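Local structure of glycoside hydrolase family 31 (Trueperella pyogenes, 5I0F) at residues 23-27 against 126-131. The protein probably hydrolyses cycloalternan, a cyclic glucose tetrasaccharide, through a covalent glycosyl-enzyme intermediate formed on its TIM-barrel domain. Residues are numbered along the deposited sequence; the frame is centred on the assembly and turned at random.
Sequences AIPIA and LTPSHW
Ser129 joins its backbone to Pro25 and Ala27 through two hydrogen bonds. Its N-H donates to Pro25 O and its O accepts from Ala27 N, both at 2.9 Å, gripping the residues on either side of Ile26. Between the two bonds the CA of Ile26 lies 3.5 Å from Ser129 O in a weaker CA-H...O contact. Proline suits position 25: the bridge uses its O, which needs no N-H, and its ring gives Leu126 an apolar surface.

A water extends this polar seam. It donates to Pro25 O (2.8 Å) and to Thr127 O, and accepts from Ser129 OG, so Pro25 O takes two donors. Ser129 has OG beside its own N (chi1 -69°), which brings the small hydroxyl to the water and against CG2 of Ile24.

CG of the Pro25 ring meets CD1 of Leu126 at 3.6 Å, and both side chains also rest on Leu31 of strand 31-37. The methyl of Ala27, a close fit that suits a small residue, lies 4.1 Å from Pro128 CB and borders Ser129 O. Ile26 CD1 reaches obliquely toward the indole of Trp131, whose ring has a cation-pi partner in Lys164.

The pattern is a single beta bridge of the parallel type, Ile26 with Ser129, tying a loop of the N-terminal beta domain to the chain passing from strand 118-126 into strand 130-132, the edge of the next sheet.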
ATOM      1  N   ALA A  23      -3.134   0.561 -24.787  1.00 31.36           N
ATOM      2  CA  ALA A  23      -1.726   0.175 -24.934  1.00 31.14           C
ATOM      3  C   ALA A  23      -1.590  -1.139 -25.683  1.00 31.01           C
ATOM      4  O   ALA A  23      -0.590  -1.332 -26.343  1.00 30.86           O
ATOM      5  CB  ALA A  23      -1.036   0.074 -23.577  1.00 31.76           C
ATOM      6  N   ILE A  24      -2.579  -2.027 -25.526  1.00 31.36           N
ATOM      7  CA  ILE A  24      -2.754  -3.249 -26.344  1.00 31.14           C
ATOM      8  C   ILE A  24      -3.922  -2.950 -27.306  1.00 30.62           C
ATOM      9  O   ILE A  24      -5.094  -3.005 -26.897  1.00 29.98           O
ATOM     10  CB  ILE A  24      -3.084  -4.489 -25.463  1.00 32.50           C
ATOM     11  CG1 ILE A  24      -1.962  -4.769 -24.443  1.00 33.83           C
ATOM     12  CG2 ILE A  24      -3.381  -5.725 -26.319  1.00 32.93           C
ATOM     13  CD1 ILE A  24      -0.601  -5.074 -25.049  1.00 33.95           C
ATOM     14  N   PRO A  25      -3.613  -2.599 -28.579  1.00 29.90           N
ATOM     15  CA  PRO A  25      -4.672  -2.207 -29.511  1.00 29.73           C
ATOM     16  C   PRO A  25      -5.708  -3.312 -29.775  1.00 30.82           C
ATOM     17  O   PRO A  25      -5.344  -4.491 -29.899  1.00 30.67           O
ATOM     18  CB  PRO A  25      -3.899  -1.865 -30.793  1.00 30.00           C
ATOM     19  CG  PRO A  25      -2.537  -1.493 -30.316  1.00 29.56           C
ATOM     20  CD  PRO A  25      -2.277  -2.422 -29.177  1.00 29.47           C
ATOM     21  N   ILE A  26      -6.987  -2.918 -29.835  1.00 31.62           N
ATOM     22  CA  ILE A  26      -8.096  -3.840 -30.063  1.00 33.14           C
ATOM     23  C   ILE A  26      -8.749  -3.479 -31.400  1.00 33.76           C
ATOM     24  O   ILE A  26      -9.168  -2.342 -31.604  1.00 32.76           O
ATOM     25  CB  ILE A  26      -9.108  -3.824 -28.882  1.00 34.17           C
ATOM     26  CG1 ILE A  26      -8.402  -4.343 -27.619  1.00 34.27           C
ATOM     27  CG2 ILE A  26     -10.328  -4.685 -29.192  1.00 36.20           C
ATOM     28  CD1 ILE A  26      -9.279  -4.419 -26.385  1.00 36.01           C
ATOM     29  N   ALA A  27      -8.817  -4.462 -32.301  1.00 35.20           N
ATOM     30  CA  ALA A  27      -9.464  -4.290 -33.610  1.00 36.64           C
ATOM     31  C   ALA A  27     -10.907  -3.828 -33.452  1.00 38.73           C
ATOM     32  O   ALA A  27     -11.617  -4.278 -32.545  1.00 38.44           O
ATOM     33  CB  ALA A  27      -9.428  -5.593 -34.398  1.00 37.88           C
ATOM     34  N   LEU A 126       2.316  -2.865 -35.134  1.00 32.48           N
ATOM     35  CA  LEU A 126       0.923  -2.773 -34.742  1.00 32.09           C
ATOM     36  C   LEU A 126       0.270  -4.133 -35.015  1.00 32.69           C
ATOM     37  O   LEU A 126       0.158  -4.556 -36.181  1.00 33.77           O
ATOM     38  CB  LEU A 126       0.227  -1.667 -35.530  1.00 32.67           C
ATOM     39  CG  LEU A 126      -1.258  -1.410 -35.243  1.00 32.91           C
ATOM     40  CD1 LEU A 126      -1.485  -1.139 -33.766  1.00 32.36           C
ATOM     41  CD2 LEU A 126      -1.774  -0.263 -36.092  1.00 33.54           C
ATOM     42  N   THR A 127      -0.111  -4.836 -33.949  1.00 31.54           N
ATOM     43  CA  THR A 127      -0.742  -6.156 -34.062  1.00 32.42           C
ATOM     44  C   THR A 127      -2.033  -6.145 -33.258  1.00 31.32           C
ATOM     45  O   THR A 127      -2.034  -6.473 -32.074  1.00 30.45           O
ATOM     46  CB  THR A 127       0.167  -7.280 -33.569  1.00 33.93           C
ATOM     47  OG1 THR A 127       0.557  -7.015 -32.225  1.00 34.68           O
ATOM     48  CG2 THR A 127       1.410  -7.381 -34.423  1.00 35.37           C
ATOM     49  N   PRO A 128      -3.140  -5.744 -33.898  1.00 30.87           N
ATOM     50  CA  PRO A 128      -4.410  -5.649 -33.203  1.00 29.79           C
ATOM     51  C   PRO A 128      -4.879  -6.985 -32.625  1.00 29.83           C
ATOM     52  O   PRO A 128      -4.607  -8.055 -33.192  1.00 29.84           O
ATOM     53  CB  PRO A 128      -5.379  -5.164 -34.280  1.00 30.84           C
ATOM     54  CG  PRO A 128      -4.529  -4.512 -35.299  1.00 31.80           C
ATOM     55  CD  PRO A 128      -3.239  -5.279 -35.292  1.00 31.76           C
ATOM     56  N   SER A 129      -5.560  -6.884 -31.490  1.00 28.74           N
ATOM     57  CA  SER A 129      -6.099  -8.005 -30.775  1.00 28.97           C
ATOM     58  C   SER A 129      -7.619  -8.069 -30.926  1.00 29.70           C
ATOM     59  O   SER A 129      -8.265  -7.076 -31.268  1.00 31.02           O
ATOM     60  CB  SER A 129      -5.751  -7.894 -29.280  1.00 28.56           C
ATOM     61  OG  SER A 129      -4.359  -8.077 -29.058  1.00 28.73           O
ATOM     62  N   HIS A 130      -8.168  -9.255 -30.687  1.00 29.41           N
ATOM     63  CA  HIS A 130      -9.613  -9.469 -30.628  1.00 29.91           C
ATOM     64  C   HIS A 130      -9.923 -10.503 -29.558  1.00 29.25           C
ATOM     65  O   HIS A 130      -9.055 -11.297 -29.181  1.00 28.46           O
ATOM     66  CB  HIS A 130     -10.182  -9.885 -31.995  1.00 31.19           C
ATOM     67  CG  HIS A 130      -9.768 -11.251 -32.450  1.00 31.94           C
ATOM     68  ND1 HIS A 130      -8.560 -11.496 -33.065  1.00 32.59           N
ATOM     69  CD2 HIS A 130     -10.409 -12.441 -32.402  1.00 32.69           C
ATOM     70  CE1 HIS A 130      -8.469 -12.777 -33.369  1.00 33.21           C
ATOM     71  NE2 HIS A 130      -9.580 -13.371 -32.979  1.00 33.40           N
ATOM     72  N   TRP A 131     -11.150 -10.475 -29.070  1.00 31.35           N
ATOM     73  CA  TRP A 131     -11.599 -11.425 -28.050  1.00 31.12           C
ATOM     74  C   TRP A 131     -12.081 -12.708 -28.715  1.00 31.89           C
ATOM     75  O   TRP A 131     -12.897 -12.669 -29.626  1.00 32.78           O
ATOM     76  CB  TRP A 131     -12.701 -10.824 -27.166  1.00 30.53           C
ATOM     77  CG  TRP A 131     -12.232  -9.733 -26.269  1.00 29.94           C
ATOM     78  CD1 TRP A 131     -12.415  -8.385 -26.448  1.00 30.00           C
ATOM     79  CD2 TRP A 131     -11.500  -9.871 -25.042  1.00 28.94           C
ATOM     80  NE1 TRP A 131     -11.851  -7.688 -25.426  1.00 29.10           N
ATOM     81  CE2 TRP A 131     -11.278  -8.565 -24.545  1.00 28.77           C
ATOM     82  CE3 TRP A 131     -11.018 -10.966 -24.309  1.00 28.36           C
ATOM     83  CZ2 TRP A 131     -10.593  -8.324 -23.337  1.00 27.80           C
ATOM     84  CZ3 TRP A 131     -10.337 -10.726 -23.110  1.00 27.42           C
ATOM     85  CH2 TRP A 131     -10.130  -9.411 -22.640  1.00 27.10           C
TER
HETATM   86  O   HOH W   1      -2.919  -5.761 -29.615  1.00 31.14           O